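Local coordinates for protein sorting nexin-21 (Mus musculus, PDB 4YMR) that binds membranes enriched in phosphatidylinositol 3-phosphate and phosphatidylinositol 4,5-bisphosphate and may take part in several stages of intracellular trafficking, at residues Ser20-Cys23 with Glu29-Ala32; Ala120-Gly125 with Thr129-Leu134. One frame throughout, in Å; residues are numbered along the deposited sequence.

Interaction 1. Residues Ser20-Cys23 with Glu29-Ala32; sequences SLTC and EALA
Ala-30 faces the flank of helix 12-24 and sets its methyl between two neighbours there: its CB lies 3.9 Å from CB of Leu-21 and 3.3 Å from OG1 of Thr-22. This is the tight part of the contact, where the short side chain of Ala-30 lets the helices come close, the CA atoms of Leu-21 and Ala-30 being 5.4 Å apart. Thr-22 OG1, anti to its own carbonyl carbon (chi1 -58°), is hydrogen-bonded to Ala-18 O and Trp-34 NE1, so the buried hydroxyl is satisfied although Ala-30 offers it only carbon. Cys-63 of helix 52-66 touches both Thr-22 and Ala-30.

The exposed side belongs to Glu-29. Its extended chain crosses Leu-21 at about a right angle, CG resting 4.0 Å from Leu-21 CD1, while OE2 keeps a long, weak ion pair with Arg-17. An alanine in place of Leu-21 would probably strip the Glu-29 chain of its apolar support and open a gap beside Leu-26 and Leu-33. Between the two segments themselves only van der Waals packing acts, as between paired helices of tetratricopeptide repeats; a polar tie across the hairpin comes from Thr-22 OG1 and Trp-34.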
ATOM      1  N   SER A  20      -5.607 -16.171   8.495  1.00 34.47           N
ATOM      2  CA  SER A  20      -5.424 -17.151   9.568  1.00 43.17           C
ATOM      3  C   SER A  20      -5.641 -18.565   9.049  1.00 39.97           C
ATOM      4  O   SER A  20      -4.854 -19.467   9.336  1.00 45.51           O
ATOM      5  CB  SER A  20      -6.317 -16.858  10.786  1.00 47.77           C
ATOM      6  OG  SER A  20      -7.694 -16.916  10.466  1.00 60.89           O
ATOM      7  N   LEU A  21      -6.701 -18.739   8.267  1.00 42.26           N
ATOM      8  CA  LEU A  21      -6.997 -20.014   7.623  1.00 46.71           C
ATOM      9  C   LEU A  21      -5.821 -20.542   6.793  1.00 38.84           C
ATOM     10  O   LEU A  21      -5.523 -21.732   6.828  1.00 44.81           O
ATOM     11  CB  LEU A  21      -8.260 -19.892   6.755  1.00 48.11           C
ATOM     12  CG  LEU A  21      -9.585 -19.751   7.506  1.00 44.80           C
ATOM     13  CD1 LEU A  21     -10.751 -19.552   6.541  1.00 38.44           C
ATOM     14  CD2 LEU A  21      -9.829 -20.969   8.395  1.00 43.71           C
ATOM     15  N   THR A  22      -5.157 -19.646   6.064  1.00 38.35           N
ATOM     16  CA  THR A  22      -4.008 -19.994   5.224  1.00 39.68           C
ATOM     17  C   THR A  22      -2.793 -20.374   6.069  1.00 40.56           C
ATOM     18  O   THR A  22      -2.026 -21.274   5.717  1.00 42.44           O
ATOM     19  CB  THR A  22      -3.630 -18.814   4.270  1.00 28.23           C
ATOM     20  OG1 THR A  22      -4.753 -18.470   3.450  1.00 32.19           O
ATOM     21  CG2 THR A  22      -2.461 -19.177   3.370  1.00 25.32           C
ATOM     22  N   CYS A  23      -2.620 -19.678   7.185  1.00 46.65           N
ATOM     23  CA  CYS A  23      -1.498 -19.953   8.066  1.00 54.04           C
ATOM     24  C   CYS A  23      -1.666 -21.264   8.825  1.00 51.82           C
ATOM     25  O   CYS A  23      -0.678 -21.923   9.136  1.00 59.74           O
ATOM     26  CB  CYS A  23      -1.219 -18.773   9.001  1.00 52.36           C
ATOM     27  SG  CYS A  23      -0.357 -17.447   8.132  1.00 69.00           S
ATOM     28  N   GLU A  29     -10.722 -23.765   2.344  1.00 49.19           N
ATOM     29  CA  GLU A  29     -11.556 -22.802   3.078  1.00 43.41           C
ATOM     30  C   GLU A  29     -11.075 -21.375   2.815  1.00 40.77           C
ATOM     31  O   GLU A  29     -11.875 -20.476   2.571  1.00 46.26           O
ATOM     32  CB  GLU A  29     -11.551 -23.100   4.590  1.00 57.14           C
ATOM     33  CG  GLU A  29     -12.852 -22.726   5.326  1.00 70.33           C
ATOM     34  CD  GLU A  29     -12.847 -23.116   6.812  1.00 77.77           C
ATOM     35  OE1 GLU A  29     -12.142 -24.083   7.194  1.00 69.89           O
ATOM     36  OE2 GLU A  29     -13.555 -22.446   7.601  1.00 83.65           O
ATOM     37  N   ALA A  30      -9.756 -21.181   2.854  1.00 41.14           N
ATOM     38  CA  ALA A  30      -9.144 -19.864   2.646  1.00 35.56           C
ATOM     39  C   ALA A  30      -9.408 -19.296   1.252  1.00 32.81           C
ATOM     40  O   ALA A  30      -9.633 -18.099   1.108  1.00 30.20           O
ATOM     41  CB  ALA A  30      -7.645 -19.921   2.915  1.00 27.28           C
ATOM     42  N   LEU A  31      -9.392 -20.163   0.236  1.00 26.68           N
ATOM     43  CA  LEU A  31      -9.461 -19.721  -1.158  1.00 26.10           C
ATOM     44  C   LEU A  31     -10.691 -18.864  -1.470  1.00 34.00           C
ATOM     45  O   LEU A  31     -10.567 -17.775  -2.030  1.00 31.00           O
ATOM     46  CB  LEU A  31      -9.382 -20.909  -2.118  1.00 30.79           C
ATOM     47  CG  LEU A  31      -9.458 -20.582  -3.616  1.00 30.59           C
ATOM     48  CD1 LEU A  31      -8.217 -19.847  -4.073  1.00 30.48           C
ATOM     49  CD2 LEU A  31      -9.686 -21.849  -4.443  1.00 28.85           C
ATOM     50  N   ALA A  32     -11.867 -19.365  -1.100  1.00 33.98           N
ATOM     51  CA  ALA A  32     -13.124 -18.657  -1.299  1.00 37.47           C
ATOM     52  C   ALA A  32     -13.100 -17.247  -0.684  1.00 44.14           C
ATOM     53  O   ALA A  32     -13.549 -16.282  -1.307  1.00 49.02           O
ATOM     54  CB  ALA A  32     -14.287 -19.481  -0.748  1.00 27.96           C
TER

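Interaction 2. Residues Ala120-Gly125 with Thr129-Leu134; sequences ALQEAG and TPPPSL
A Schellman motif closes helix 112-122, and the chain that leaves it turns back so that Thr-129 and Pro-131 lie against Gln-122, in the last turn of that helix. Gly-125, with a positive phi of 90°, is the C-prime residue: its N bonds to Gln-122 O at 3.2 Å, and Leu-126 N reaches back to Leu-121 O. Residues Gln-122 to Gly-125 form a type I turn.

Across the contact, the Gln-122 side chain does most of the touching. Its CG stands anti to the carbonyl carbon (chi1 -68°) and the chain runs on extended, which carries the amide out over the returning loop. There it crosses Thr-129 at about a right angle. The hydroxyl OG1 of Thr-129 sits 3.4 Å from the amide carbon CD of Gln-122 and 3.6 Å from its OE1, a polar approach without a hydrogen bond. The nitrogen end reaches farther along the loop: NE2 is 3.7 Å from Thr-129 CA and 3.8 Å from CD of Pro-131. A weak hydrogen bond from NE2 to Ser-128 O may help set the amide's direction.

Farther on, Ser-133 takes the N-cap position of helix 134-140, its OG accepting a bond from Glu-136 N. The connection thus runs from a Schellman C-cap through a proline-rich linker to a serine N-cap.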
ATOM      1  N   ALA A 120       3.104  16.679 -13.440  1.00 51.66           N
ATOM      2  CA  ALA A 120       3.552  15.611 -14.316  1.00 46.54           C
ATOM      3  C   ALA A 120       2.651  14.416 -14.104  1.00 53.92           C
ATOM      4  O   ALA A 120       2.368  13.667 -15.041  1.00 61.51           O
ATOM      5  CB  ALA A 120       4.997  15.250 -14.028  1.00 47.51           C
ATOM      6  N   LEU A 121       2.198  14.246 -12.864  1.00 51.00           N
ATOM      7  CA  LEU A 121       1.165  13.264 -12.533  1.00 50.00           C
ATOM      8  C   LEU A 121      -0.163  13.649 -13.184  1.00 56.27           C
ATOM      9  O   LEU A 121      -1.015  12.795 -13.442  1.00 63.09           O
ATOM     10  CB  LEU A 121       0.973  13.181 -11.018  1.00 54.55           C
ATOM     11  CG  LEU A 121       1.739  12.146 -10.201  1.00 56.71           C
ATOM     12  CD1 LEU A 121       3.229  12.307 -10.395  1.00 65.71           C
ATOM     13  CD2 LEU A 121       1.379  12.289  -8.736  1.00 55.33           C
ATOM     14  N   GLN A 122      -0.336  14.944 -13.431  1.00 58.43           N
ATOM     15  CA  GLN A 122      -1.536  15.454 -14.082  1.00 64.39           C
ATOM     16  C   GLN A 122      -1.401  15.420 -15.617  1.00 73.58           C
ATOM     17  O   GLN A 122      -2.325  14.996 -16.309  1.00 79.55           O
ATOM     18  CB  GLN A 122      -1.886  16.859 -13.553  1.00 57.65           C
ATOM     19  CG  GLN A 122      -2.346  16.892 -12.082  1.00 46.52           C
ATOM     20  CD  GLN A 122      -2.360  18.311 -11.482  1.00 47.53           C
ATOM     21  OE1 GLN A 122      -1.852  19.261 -12.077  1.00 42.54           O
ATOM     22  NE2 GLN A 122      -2.947  18.444 -10.299  1.00 47.06           N
ATOM     23  N   GLU A 123      -0.242  15.834 -16.133  1.00 76.62           N
ATOM     24  CA  GLU A 123       0.053  15.820 -17.571  1.00 82.89           C
ATOM     25  C   GLU A 123       0.240  14.425 -18.154  1.00 89.36           C
ATOM     26  O   GLU A 123       0.494  14.273 -19.354  1.00 98.90           O
ATOM     27  CB  GLU A 123       1.312  16.633 -17.875  1.00 87.88           C
ATOM     28  CG  GLU A 123       1.061  18.087 -18.165  1.00101.69           C
ATOM     29  CD  GLU A 123       1.958  18.612 -19.267  1.00113.46           C
ATOM     30  OE1 GLU A 123       2.950  19.300 -18.950  1.00114.44           O
ATOM     31  OE2 GLU A 123       1.670  18.333 -20.450  1.00118.53           O
ATOM     32  N   ALA A 124       0.148  13.413 -17.301  1.00 84.90           N
ATOM     33  CA  ALA A 124       0.298  12.030 -17.728  1.00 79.27           C
ATOM     34  C   ALA A 124      -0.889  11.201 -17.250  1.00 83.16           C
ATOM     35  O   ALA A 124      -0.948   9.993 -17.485  1.00 90.36           O
ATOM     36  CB  ALA A 124       1.608  11.443 -17.179  1.00 65.72           C
ATOM     37  N   GLY A 125      -1.832  11.857 -16.577  1.00 76.41           N
ATOM     38  CA  GLY A 125      -3.100  11.243 -16.215  1.00 63.61           C
ATOM     39  C   GLY A 125      -3.229  10.517 -14.886  1.00 55.66           C
ATOM     40  O   GLY A 125      -4.265   9.906 -14.642  1.00 54.59           O
ATOM     41  N   THR A 129      -6.643  17.030 -11.857  1.00 41.75           N
ATOM     42  CA  THR A 129      -6.435  18.429 -11.495  1.00 49.59           C
ATOM     43  C   THR A 129      -7.606  18.730 -10.538  1.00 65.30           C
ATOM     44  O   THR A 129      -8.606  18.009 -10.560  1.00 76.79           O
ATOM     45  CB  THR A 129      -6.228  19.356 -12.723  1.00 50.26           C
ATOM     46  OG1 THR A 129      -5.113  18.857 -13.474  1.00 54.46           O
ATOM     47  CG2 THR A 129      -5.869  20.768 -12.283  1.00 45.96           C
ATOM     48  N   PRO A 130      -7.511  19.801  -9.739  1.00 69.20           N
ATOM     49  CA  PRO A 130      -7.443  19.579  -8.287  1.00 62.88           C
ATOM     50  C   PRO A 130      -7.373  18.088  -7.898  1.00 58.14           C
ATOM     51  O   PRO A 130      -8.328  17.334  -8.075  1.00 58.55           O
ATOM     52  CB  PRO A 130      -8.694  20.276  -7.772  1.00 65.95           C
ATOM     53  CG  PRO A 130      -8.847  21.437  -8.691  1.00 73.23           C
ATOM     54  CD  PRO A 130      -8.417  20.922 -10.058  1.00 75.11           C
ATOM     55  N   PRO A 131      -6.222  17.663  -7.362  1.00 51.07           N
ATOM     56  CA  PRO A 131      -6.017  16.307  -6.834  1.00 41.10           C
ATOM     57  C   PRO A 131      -6.876  16.116  -5.591  1.00 39.37           C
ATOM     58  O   PRO A 131      -7.320  17.111  -5.028  1.00 47.31           O
ATOM     59  CB  PRO A 131      -4.531  16.297  -6.464  1.00 37.66           C
ATOM     60  CG  PRO A 131      -4.171  17.743  -6.252  1.00 40.64           C
ATOM     61  CD  PRO A 131      -5.048  18.532  -7.176  1.00 48.15           C
ATOM     62  N   PRO A 132      -7.122  14.865  -5.174  1.00 45.20           N
ATOM     63  CA  PRO A 132      -7.842  14.625  -3.916  1.00 45.25           C
ATOM     64  C   PRO A 132      -7.069  15.248  -2.773  1.00 40.33           C
ATOM     65  O   PRO A 132      -5.876  15.494  -2.905  1.00 43.37           O
ATOM     66  CB  PRO A 132      -7.807  13.099  -3.774  1.00 44.66           C
ATOM     67  CG  PRO A 132      -7.632  12.593  -5.143  1.00 40.58           C
ATOM     68  CD  PRO A 132      -6.758  13.605  -5.843  1.00 48.42           C
ATOM     69  N   SER A 133      -7.721  15.511  -1.656  1.00 42.14           N
ATOM     70  CA  SER A 133      -7.002  16.187  -0.595  1.00 39.51           C
ATOM     71  C   SER A 133      -6.678  15.224   0.529  1.00 35.11           C
ATOM     72  O   SER A 133      -7.227  14.123   0.599  1.00 40.71           O
ATOM     73  CB  SER A 133      -7.763  17.408  -0.076  1.00 29.33           C
ATOM     74  OG  SER A 133      -8.815  17.014   0.771  1.00 42.78           O
ATOM     75  N   LEU A 134      -5.770  15.662   1.395  1.00 37.06           N
ATOM     76  CA  LEU A 134      -5.341  14.903   2.551  1.00 38.74           C
ATOM     77  C   LEU A 134      -6.539  14.578   3.432  1.00 41.08           C
ATOM     78  O   LEU A 134      -6.718  13.442   3.870  1.00 48.26           O
ATOM     79  CB  LEU A 134      -4.290  15.711   3.304  1.00 35.00           C
ATOM     80  CG  LEU A 134      -2.999  15.004   3.699  1.00 40.51           C
ATOM     81  CD1 LEU A 134      -2.525  14.064   2.625  1.00 47.27           C
ATOM     82  CD2 LEU A 134      -1.934  16.029   4.019  1.00 35.32           C
TER

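Overall arrangement
Interaction 1 comes first along the chain, joining helix 12-24 to helix 27-43 near the N-terminus; interaction 2 follows much later, where helix 112-122 gives way to the loop before helix 134-140. Their centres are 38 Å apart, on opposite sides of the chain's centre, and about 30 Å separates their nearest atoms, so they share no helix. One is a buried helix pair, the other a surface turn. Both belong to the PXB/TPR domain; the phosphoinositide-binding PX domain lies outside this chain. In the domain-swapped dimer of this crystal, Leu-138 and Ile-139 of the second subunit pack on residues 20-23, while Leu-134 meets Val-62 of that subunit. Helix 134-140 therefore packs against the N-terminal helices of its partner chain.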